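Local atomic coordinates of DNA repair protein RAD7 (Saccharomyces cerevisiae, PDB entry 5ZB2), a protein that takes part in global genome nucleotide excision repair, which removes UV-induced, bulky and cross-linked damage from nontranscribed DNA. Residues Leu138-Glu141 against Asp142-Glu145; Phe148-Met151 against Lys152-Glu156; Gln365-Gly368 against Glu369-Asn373. All coordinates share one frame; numbering follows the deposited sequence.

Contact 1: residues Leu138-Glu141 against Asp142-Glu145; sequences LINE and DTWE
Ile139 and Trp144 meet at the start of helix 141-150 and form the tight half of this contact. Methyl CG2 of Ile139 stands over the centre of the indole's five-membered ring, 15° off the ring normal, with 3.3 Å between it and Trp144 CE2; this is a CH-pi contact on one face. Because CG2 is turned anti to the backbone N of Ile139, it reaches the ring while CB follows behind, 3.5 Å from Trp144 CZ2. On the same methyl's flank sits Thr143 CG2, 3.7 Å from Ile139 CG2. Leu118 of helix 115-124 touches all three of these side chains, and Phe166 meets the indole edge-to-face.

Next to this apolar patch, the amide of Asn140 closes the helix start. Its OD1 accepts from Thr143 N at 2.8 Å with an N-H...O angle of 154°, and from Thr143 OG1, also 2.8 Å from Asn140 OD1, which approaches 40° out of the carbonyl plane. Two donors from one residue grip this one oxygen and probably limit the turning of the amide. The Thr143 hydroxyl is further bonded to His115 ND1 and to a water that also takes the N-H of Asn140, while a second water links Ile139 O to Trp144 NE1.

The solvent side is looser. Glu141 and Asp142 run side by side, with 4.0 Å between Glu141 OE1 and Asp142 OD2, so their like charges probably repel mildly; Glu141 OE2 instead bonds Thr167.

Asn140 as N-cap, bonded back from the third helical residue, with Ile139 before the cap packed on Trp144 after it, meets the definition of a hydrophobic staple beside a capping bond, here opening one outer helix of a leucine-rich-repeat solenoid.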
ATOM      1  N   LEU A 138      -0.957  17.855   1.991  1.00 32.61           N
ATOM      2  CA  LEU A 138      -0.529  17.039   3.126  1.00 34.53           C
ATOM      3  C   LEU A 138       0.960  17.201   3.433  1.00 34.83           C
ATOM      4  O   LEU A 138       1.375  17.005   4.579  1.00 34.21           O
ATOM      5  CB  LEU A 138      -0.836  15.562   2.868  1.00 34.06           C
ATOM      6  CG  LEU A 138      -2.302  15.122   2.790  1.00 37.02           C
ATOM      7  CD1 LEU A 138      -2.400  13.665   2.357  1.00 31.59           C
ATOM      8  CD2 LEU A 138      -3.012  15.310   4.117  1.00 35.49           C
ATOM      9  N   ILE A 139       1.768  17.567   2.439  1.00 33.38           N
ATOM     10  CA  ILE A 139       3.222  17.546   2.586  1.00 34.89           C
ATOM     11  C   ILE A 139       3.663  18.726   3.447  1.00 33.83           C
ATOM     12  O   ILE A 139       3.390  19.887   3.120  1.00 32.95           O
ATOM     13  CB  ILE A 139       3.908  17.590   1.212  1.00 34.60           C
ATOM     14  CG1 ILE A 139       3.299  16.565   0.241  1.00 33.08           C
ATOM     15  CG2 ILE A 139       5.407  17.368   1.362  1.00 35.76           C
ATOM     16  CD1 ILE A 139       3.480  15.110   0.643  1.00 34.96           C
ATOM     17  N   ASN A 140       4.365  18.438   4.541  1.00 35.02           N
ATOM     18  CA  ASN A 140       4.913  19.488   5.388  1.00 38.07           C
ATOM     19  C   ASN A 140       6.334  19.838   4.949  1.00 37.26           C
ATOM     20  O   ASN A 140       6.956  19.145   4.140  1.00 34.09           O
ATOM     21  CB  ASN A 140       4.887  19.075   6.863  1.00 37.87           C
ATOM     22  CG  ASN A 140       5.769  17.879   7.164  1.00 40.14           C
ATOM     23  OD1 ASN A 140       6.674  17.543   6.402  1.00 40.93           O
ATOM     24  ND2 ASN A 140       5.511  17.230   8.293  1.00 42.99           N
ATOM     25  N   GLU A 141       6.849  20.940   5.504  1.00 39.67           N
ATOM     26  CA  GLU A 141       8.114  21.492   5.025  1.00 40.84           C
ATOM     27  C   GLU A 141       9.246  20.484   5.153  1.00 41.66           C
ATOM     28  O   GLU A 141      10.118  20.407   4.282  1.00 41.56           O
ATOM     29  CB  GLU A 141       8.451  22.779   5.783  1.00 41.84           C
ATOM     30  CG  GLU A 141       8.471  22.654   7.302  1.00 47.31           C
ATOM     31  CD  GLU A 141       8.992  23.918   7.981  1.00 51.44           C
ATOM     32  OE1 GLU A 141       9.643  23.806   9.040  1.00 55.40           O
ATOM     33  OE2 GLU A 141       8.757  25.026   7.453  1.00 48.39           O
ATOM     34  N   ASP A 142       9.243  19.694   6.227  1.00 44.14           N
ATOM     35  CA  ASP A 142      10.321  18.736   6.435  1.00 45.67           C
ATOM     36  C   ASP A 142      10.289  17.623   5.401  1.00 43.46           C
ATOM     37  O   ASP A 142      11.347  17.126   4.996  1.00 44.71           O
ATOM     38  CB  ASP A 142      10.235  18.171   7.849  1.00 48.85           C
ATOM     39  CG  ASP A 142      10.418  19.239   8.906  1.00 53.94           C
ATOM     40  OD1 ASP A 142      11.579  19.513   9.278  1.00 56.96           O
ATOM     41  OD2 ASP A 142       9.402  19.815   9.352  1.00 51.45           O
ATOM     42  N   THR A 143       9.100  17.227   4.946  1.00 39.32           N
ATOM     43  CA  THR A 143       9.026  16.242   3.874  1.00 38.75           C
ATOM     44  C   THR A 143       9.529  16.825   2.562  1.00 38.51           C
ATOM     45  O   THR A 143      10.246  16.149   1.814  1.00 39.63           O
ATOM     46  CB  THR A 143       7.594  15.732   3.721  1.00 38.49           C
ATOM     47  OG1 THR A 143       7.161  15.164   4.960  1.00 38.38           O
ATOM     48  CG2 THR A 143       7.516  14.670   2.632  1.00 39.16           C
ATOM     49  N   TRP A 144       9.175  18.080   2.267  1.00 37.28           N
ATOM     50  CA  TRP A 144       9.691  18.726   1.064  1.00 38.35           C
ATOM     51  C   TRP A 144      11.212  18.662   1.025  1.00 37.51           C
ATOM     52  O   TRP A 144      11.805  18.340  -0.010  1.00 36.80           O
ATOM     53  CB  TRP A 144       9.214  20.180   0.987  1.00 36.99           C
ATOM     54  CG  TRP A 144       7.760  20.323   0.643  1.00 37.35           C
ATOM     55  CD1 TRP A 144       6.803  20.973   1.370  1.00 35.79           C
ATOM     56  CD2 TRP A 144       7.097  19.797  -0.513  1.00 35.98           C
ATOM     57  NE1 TRP A 144       5.588  20.887   0.735  1.00 35.36           N
ATOM     58  CE2 TRP A 144       5.741  20.171  -0.422  1.00 34.83           C
ATOM     59  CE3 TRP A 144       7.518  19.048  -1.616  1.00 35.39           C
ATOM     60  CZ2 TRP A 144       4.806  19.819  -1.388  1.00 35.23           C
ATOM     61  CZ3 TRP A 144       6.583  18.700  -2.579  1.00 36.34           C
ATOM     62  CH2 TRP A 144       5.244  19.085  -2.456  1.00 35.63           C
ATOM     63  N   GLU A 145      11.860  18.961   2.153  1.00 40.25           N
ATOM     64  CA  GLU A 145      13.318  18.906   2.209  1.00 43.08           C
ATOM     65  C   GLU A 145      13.831  17.521   1.830  1.00 41.61           C
ATOM     66  O   GLU A 145      14.743  17.391   1.006  1.00 40.41           O
ATOM     67  CB  GLU A 145      13.812  19.299   3.601  1.00 47.58           C
ATOM     68  CG  GLU A 145      15.332  19.265   3.728  1.00 55.71           C
ATOM     69  CD  GLU A 145      15.846  19.890   5.015  1.00 63.53           C
ATOM     70  OE1 GLU A 145      15.025  20.235   5.893  1.00 64.63           O
ATOM     71  OE2 GLU A 145      17.081  20.032   5.148  1.00 78.16           O
TER
HETATM   72  O   HOH W   1       2.369  20.850   0.899  1.00 32.47           O
HETATM   73  O   HOH W   2       4.545  15.513   5.229  1.00 36.35           O

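Contact 2: residues Phe148-Met151 against Lys152-Glu156; sequences FVIM and KGRLE
Phe148 is the first residue here to reach forward past the helix end: its ring edge, at CE1, faces Leu155 CD2 at 4.3 Å, a loose apolar touch near the ring plane. The same ring meets Phe158 edge-to-face and packs on Leu174 of helix 168-178, which places it on the inward side.

Val149 contributes its carbonyl. Lys152 N donates to Val149 O at 3.2 Å, a three-residue step that tightens the last turn of helix 141-150, while the fully extended Lys152 chain leads its amino group away from the contact.

Ile150 offers another carbonyl at the helix end, and Arg154 takes it: NH1 lies 3.2 Å from Ile150 O, the N-H...O angle a bent 136°. NH1 also bonds Ala122 O, so one guanidinium nitrogen bridges the C-terminal carbonyls of helices 115-124 and 141-150, neighbours along the leucine-rich-repeat solenoid. With the guanidinium gone, as in an alanine here, Ile150 O and Ala122 O would probably lose their shared donor and the sulfur of Met151 its flat cover.

Met151 carries most of the packing. With both chi2 and chi3 near -60°, its chain bends back to lay SD over one guanidinium face of Arg154, offset toward the rim, 3.6 Å from Arg154 CZ. Its methyl CE continues on to Leu155 CD1 at 4.0 Å. In the backbone, Met151 O accepts twice, from Arg154 N at 2.8 Å and from Leu155 N at 3.3 Å; the first of these bonds closes a type II turn whose third residue is Gly153, with a phi of 78°.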
ATOM      1  N   PHE A 148      13.602  16.932  -1.898  1.00 36.42           N
ATOM      2  CA  PHE A 148      14.576  17.661  -2.709  1.00 38.54           C
ATOM      3  C   PHE A 148      15.982  17.093  -2.554  1.00 39.98           C
ATOM      4  O   PHE A 148      16.757  17.104  -3.516  1.00 39.08           O
ATOM      5  CB  PHE A 148      14.552  19.144  -2.345  1.00 35.08           C
ATOM      6  CG  PHE A 148      13.251  19.824  -2.667  1.00 36.03           C
ATOM      7  CD1 PHE A 148      12.626  19.610  -3.882  1.00 34.74           C
ATOM      8  CD2 PHE A 148      12.645  20.663  -1.749  1.00 35.79           C
ATOM      9  CE1 PHE A 148      11.428  20.228  -4.180  1.00 32.67           C
ATOM     10  CE2 PHE A 148      11.448  21.279  -2.040  1.00 34.84           C
ATOM     11  CZ  PHE A 148      10.840  21.060  -3.255  1.00 33.60           C
ATOM     12  N   VAL A 149      16.333  16.590  -1.369  1.00 40.34           N
ATOM     13  CA  VAL A 149      17.620  15.914  -1.212  1.00 41.93           C
ATOM     14  C   VAL A 149      17.694  14.708  -2.142  1.00 42.28           C
ATOM     15  O   VAL A 149      18.696  14.492  -2.833  1.00 43.49           O
ATOM     16  CB  VAL A 149      17.843  15.512   0.257  1.00 41.55           C
ATOM     17  CG1 VAL A 149      19.087  14.636   0.407  1.00 40.49           C
ATOM     18  CG2 VAL A 149      17.966  16.752   1.134  1.00 41.01           C
ATOM     19  N   ILE A 150      16.626  13.910  -2.180  1.00 41.27           N
ATOM     20  CA  ILE A 150      16.602  12.727  -3.036  1.00 42.35           C
ATOM     21  C   ILE A 150      16.683  13.114  -4.506  1.00 43.96           C
ATOM     22  O   ILE A 150      17.256  12.375  -5.315  1.00 46.50           O
ATOM     23  CB  ILE A 150      15.341  11.888  -2.744  1.00 42.93           C
ATOM     24  CG1 ILE A 150      15.408  11.323  -1.323  1.00 43.29           C
ATOM     25  CG2 ILE A 150      15.193  10.751  -3.759  1.00 44.28           C
ATOM     26  CD1 ILE A 150      14.139  10.654  -0.861  1.00 43.80           C
ATOM     27  N   MET A 151      16.103  14.253  -4.882  1.00 41.56           N
ATOM     28  CA  MET A 151      16.094  14.698  -6.271  1.00 43.96           C
ATOM     29  C   MET A 151      17.279  15.596  -6.613  1.00 44.87           C
ATOM     30  O   MET A 151      17.337  16.120  -7.730  1.00 46.59           O
ATOM     31  CB  MET A 151      14.785  15.444  -6.576  1.00 41.65           C
ATOM     32  CG  MET A 151      13.521  14.592  -6.465  1.00 41.52           C
ATOM     33  SD  MET A 151      13.499  13.184  -7.597  1.00 38.24           S
ATOM     34  CE  MET A 151      13.446  14.015  -9.184  1.00 41.71           C
ATOM     35  N   LYS A 152      18.209  15.789  -5.684  1.00 45.27           N
ATOM     36  CA  LYS A 152      19.371  16.638  -5.910  1.00 47.71           C
ATOM     37  C   LYS A 152      20.048  16.300  -7.233  1.00 49.02           C
ATOM     38  O   LYS A 152      20.406  15.146  -7.484  1.00 48.05           O
ATOM     39  CB  LYS A 152      20.351  16.463  -4.747  1.00 48.01           C
ATOM     40  CG  LYS A 152      21.595  17.328  -4.823  1.00 61.32           C
ATOM     41  CD  LYS A 152      22.493  17.095  -3.618  1.00 63.91           C
ATOM     42  CE  LYS A 152      23.751  17.946  -3.686  1.00 72.01           C
ATOM     43  NZ  LYS A 152      24.652  17.704  -2.523  1.00 75.53           N
ATOM     44  N   GLY A 153      20.212  17.311  -8.085  1.00 47.21           N
ATOM     45  CA  GLY A 153      20.885  17.139  -9.354  1.00 48.15           C
ATOM     46  C   GLY A 153      20.062  16.489 -10.444  1.00 49.76           C
ATOM     47  O   GLY A 153      20.534  16.415 -11.587  1.00 48.60           O
ATOM     48  N   ARG A 154      18.854  16.015 -10.140  1.00 48.78           N
ATOM     49  CA  ARG A 154      17.996  15.357 -11.118  1.00 48.71           C
ATOM     50  C   ARG A 154      16.813  16.205 -11.555  1.00 45.57           C
ATOM     51  O   ARG A 154      16.321  16.027 -12.671  1.00 43.57           O
ATOM     52  CB  ARG A 154      17.451  14.041 -10.547  1.00 49.97           C
ATOM     53  CG  ARG A 154      18.507  13.050 -10.074  1.00 57.13           C
ATOM     54  CD  ARG A 154      17.901  12.037  -9.104  1.00 51.89           C
ATOM     55  NE  ARG A 154      16.667  11.450  -9.625  1.00 49.56           N
ATOM     56  CZ  ARG A 154      15.781  10.782  -8.892  1.00 48.69           C
ATOM     57  NH1 ARG A 154      15.979  10.609  -7.590  1.00 49.00           N
ATOM     58  NH2 ARG A 154      14.691  10.288  -9.463  1.00 48.55           N
ATOM     59  N   LEU A 155      16.345  17.112 -10.704  1.00 44.46           N
ATOM     60  CA  LEU A 155      15.102  17.838 -10.935  1.00 43.26           C
ATOM     61  C   LEU A 155      15.380  19.053 -11.814  1.00 42.80           C
ATOM     62  O   LEU A 155      16.030  20.009 -11.380  1.00 43.05           O
ATOM     63  CB  LEU A 155      14.484  18.249  -9.601  1.00 44.54           C
ATOM     64  CG  LEU A 155      13.044  18.750  -9.617  1.00 42.89           C
ATOM     65  CD1 LEU A 155      12.097  17.686 -10.154  1.00 40.12           C
ATOM     66  CD2 LEU A 155      12.643  19.169  -8.213  1.00 41.67           C
ATOM     67  N   GLU A 156      14.884  19.015 -13.052  1.00 41.00           N
ATOM     68  CA  GLU A 156      15.022  20.127 -13.982  1.00 41.43           C
ATOM     69  C   GLU A 156      13.781  21.007 -14.055  1.00 38.92           C
ATOM     70  O   GLU A 156      13.882  22.156 -14.502  1.00 37.62           O
ATOM     71  CB  GLU A 156      15.336  19.601 -15.390  1.00 42.51           C
ATOM     72  CG  GLU A 156      16.647  18.836 -15.484  1.00 47.18           C
ATOM     73  CD  GLU A 156      16.797  18.078 -16.792  1.00 49.05           C
ATOM     74  OE1 GLU A 156      17.668  17.186 -16.862  1.00 54.72           O
ATOM     75  OE2 GLU A 156      16.044  18.364 -17.744  1.00 50.61           O
TER

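Contact 3: residues Gln365-Gly368 against Glu369-Asn373; sequences QMLG and EQNPN
Backbone bonds from Glu369 and Gln370 back to residues 365-367 mark the fraying last turn of helix 361-370. Gln370 N donates to Met366 O at 3.0 Å, but Glu369 N reaches Gln365 O only weakly at 3.3 Å, and weak three-residue bonds run alongside: Glu369 N to Met366 O and Gln370 N to Leu367 O. Asn371 is the first residue to leave helical torsions, with a psi of 91°.

Its side chain then turns back on the helix. Asn371 ND2 donates to Leu367 O at 3.1 Å with an N-H...O angle of 168°, on a lone pair and in the plane of both groups, while CD2 of Leu367 lies alongside at 4.0 Å from Asn371 ND2. The amide is also held by the loop between helix 337-341 and strand 350-352, OD1 bonding Cys345 N and ND2 also bonding Leu343 O, so both ends are fixed. One turn along the same side of the helix, Met366 CG rests on the side chain of Gln370, 3.7 Å from Gln370 CD. On the exposed flank, Glu369 CG folds over Gln365 O at 3.4 Å.

In the solenoid this turn ends the helix between strands 350-352 and 376-378: Phe340 of helix 337-341 covers Met366 and Leu367, Leu353 also touches Leu367, and Arg392 from the loop before strand 396-398 touches Glu369.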
ATOM      1  N   GLN A 365     -18.385  40.148 -36.148  1.00 65.58           N
ATOM      2  CA  GLN A 365     -18.471  39.924 -37.586  1.00 70.66           C
ATOM      3  C   GLN A 365     -17.097  40.023 -38.234  1.00 69.66           C
ATOM      4  O   GLN A 365     -16.666  39.114 -38.951  1.00 71.67           O
ATOM      5  CB  GLN A 365     -19.437  40.937 -38.205  1.00 75.33           C
ATOM      6  CG  GLN A 365     -19.480  40.956 -39.732  1.00 88.45           C
ATOM      7  CD  GLN A 365     -20.099  39.707 -40.327  1.00109.27           C
ATOM      8  OE1 GLN A 365     -20.120  38.649 -39.700  1.00100.99           O
ATOM      9  NE2 GLN A 365     -20.612  39.830 -41.544  1.00123.55           N
ATOM     10  N   MET A 366     -16.396  41.130 -37.988  1.00 66.49           N
ATOM     11  CA  MET A 366     -15.087  41.336 -38.600  1.00 70.53           C
ATOM     12  C   MET A 366     -14.102  40.252 -38.179  1.00 65.75           C
ATOM     13  O   MET A 366     -13.350  39.731 -39.011  1.00 67.85           O
ATOM     14  CB  MET A 366     -14.559  42.721 -38.226  1.00 73.45           C
ATOM     15  CG  MET A 366     -13.144  43.008 -38.698  1.00 68.36           C
ATOM     16  SD  MET A 366     -12.627  44.691 -38.320  1.00 70.85           S
ATOM     17  CE  MET A 366     -12.801  44.728 -36.537  1.00 75.79           C
ATOM     18  N   LEU A 367     -14.091  39.899 -36.890  1.00 64.44           N
ATOM     19  CA  LEU A 367     -13.155  38.887 -36.409  1.00 63.35           C
ATOM     20  C   LEU A 367     -13.417  37.537 -37.062  1.00 63.59           C
ATOM     21  O   LEU A 367     -12.476  36.823 -37.428  1.00 60.59           O
ATOM     22  CB  LEU A 367     -13.239  38.772 -34.888  1.00 60.30           C
ATOM     23  CG  LEU A 367     -12.744  39.977 -34.086  1.00 61.63           C
ATOM     24  CD1 LEU A 367     -13.001  39.770 -32.603  1.00 60.75           C
ATOM     25  CD2 LEU A 367     -11.262  40.234 -34.338  1.00 63.72           C
ATOM     26  N   GLY A 368     -14.690  37.168 -37.215  1.00 65.60           N
ATOM     27  CA  GLY A 368     -15.012  35.893 -37.833  1.00 71.28           C
ATOM     28  C   GLY A 368     -14.494  35.773 -39.252  1.00 73.13           C
ATOM     29  O   GLY A 368     -14.186  34.672 -39.713  1.00 73.88           O
ATOM     30  N   GLU A 369     -14.387  36.896 -39.962  1.00 72.23           N
ATOM     31  CA  GLU A 369     -13.921  36.882 -41.342  1.00 77.55           C
ATOM     32  C   GLU A 369     -12.408  37.014 -41.458  1.00 75.87           C
ATOM     33  O   GLU A 369     -11.829  36.549 -42.447  1.00 78.38           O
ATOM     34  CB  GLU A 369     -14.589  38.013 -42.135  1.00 83.56           C
ATOM     35  CG  GLU A 369     -16.114  38.021 -42.080  1.00 97.56           C
ATOM     36  CD  GLU A 369     -16.730  36.685 -42.457  1.00114.33           C
ATOM     37  OE1 GLU A 369     -16.767  35.780 -41.597  1.00105.04           O
ATOM     38  OE2 GLU A 369     -17.175  36.540 -43.616  1.00117.35           O
ATOM     39  N   GLN A 370     -11.751  37.631 -40.474  1.00 67.96           N
ATOM     40  CA  GLN A 370     -10.312  37.861 -40.532  1.00 64.94           C
ATOM     41  C   GLN A 370      -9.494  36.754 -39.879  1.00 61.15           C
ATOM     42  O   GLN A 370      -8.259  36.798 -39.952  1.00 58.25           O
ATOM     43  CB  GLN A 370      -9.962  39.194 -39.860  1.00 64.85           C
ATOM     44  CG  GLN A 370     -10.433  40.425 -40.614  1.00 67.27           C
ATOM     45  CD  GLN A 370      -9.971  41.714 -39.962  1.00 66.67           C
ATOM     46  OE1 GLN A 370      -9.469  41.710 -38.838  1.00 63.41           O
ATOM     47  NE2 GLN A 370     -10.133  42.825 -40.670  1.00 67.53           N
ATOM     48  N   ASN A 371     -10.138  35.775 -39.245  1.00 60.42           N
ATOM     49  CA  ASN A 371      -9.448  34.719 -38.505  1.00 59.88           C
ATOM     50  C   ASN A 371     -10.041  33.374 -38.906  1.00 61.92           C
ATOM     51  O   ASN A 371     -11.007  32.898 -38.292  1.00 62.57           O
ATOM     52  CB  ASN A 371      -9.549  34.953 -36.999  1.00 56.28           C
ATOM     53  CG  ASN A 371      -8.852  36.232 -36.563  1.00 54.47           C
ATOM     54  OD1 ASN A 371      -7.671  36.216 -36.215  1.00 53.88           O
ATOM     55  ND2 ASN A 371      -9.574  37.348 -36.598  1.00 53.86           N
ATOM     56  N   PRO A 372      -9.473  32.719 -39.924  1.00 63.47           N
ATOM     57  CA  PRO A 372     -10.121  31.513 -40.467  1.00 73.51           C
ATOM     58  C   PRO A 372     -10.224  30.366 -39.477  1.00 71.92           C
ATOM     59  O   PRO A 372     -11.154  29.556 -39.581  1.00 76.19           O
ATOM     60  CB  PRO A 372      -9.228  31.148 -41.661  1.00 71.97           C
ATOM     61  CG  PRO A 372      -7.898  31.719 -41.323  1.00 69.63           C
ATOM     62  CD  PRO A 372      -8.181  32.990 -40.579  1.00 64.05           C
ATOM     63  N   ASN A 373      -9.302  30.263 -38.522  1.00 66.10           N
ATOM     64  CA  ASN A 373      -9.291  29.156 -37.577  1.00 64.91           C
ATOM     65  C   ASN A 373      -9.874  29.520 -36.219  1.00 62.10           C
ATOM     66  O   ASN A 373      -9.843  28.689 -35.307  1.00 62.46           O
ATOM     67  CB  ASN A 373      -7.862  28.634 -37.401  1.00 67.64           C
ATOM     68  CG  ASN A 373      -7.362  27.888 -38.622  1.00 80.89           C
ATOM     69  OD1 ASN A 373      -8.128  27.206 -39.302  1.00 91.27           O
ATOM     70  ND2 ASN A 373      -6.071  28.016 -38.907  1.00 83.60           N
TER
HETATM   71  O   HOH W   3     -18.409  36.163 -38.689  1.00 87.54           O

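In the fold
Contacts 1 and 2 close the two ends of one helix, 141-150, with centres 15 Å apart, whereas contact 3 ends helix 361-370, its centre about 50 Å from that of contact 1 and on the opposite side of the chain's centre, in the same row of repeats of this C-terminal portion of RAD7. Each is partly buried, joining a core side to a surface one. The chemistry follows the helix end: a backbone N-H at the start is met by an acceptor amide in contact 1, while carbonyls at the finish are met by donors, a guanidinium in contact 2 and an amide in contact 3. Both of those donors also reach a preceding segment of the solenoid.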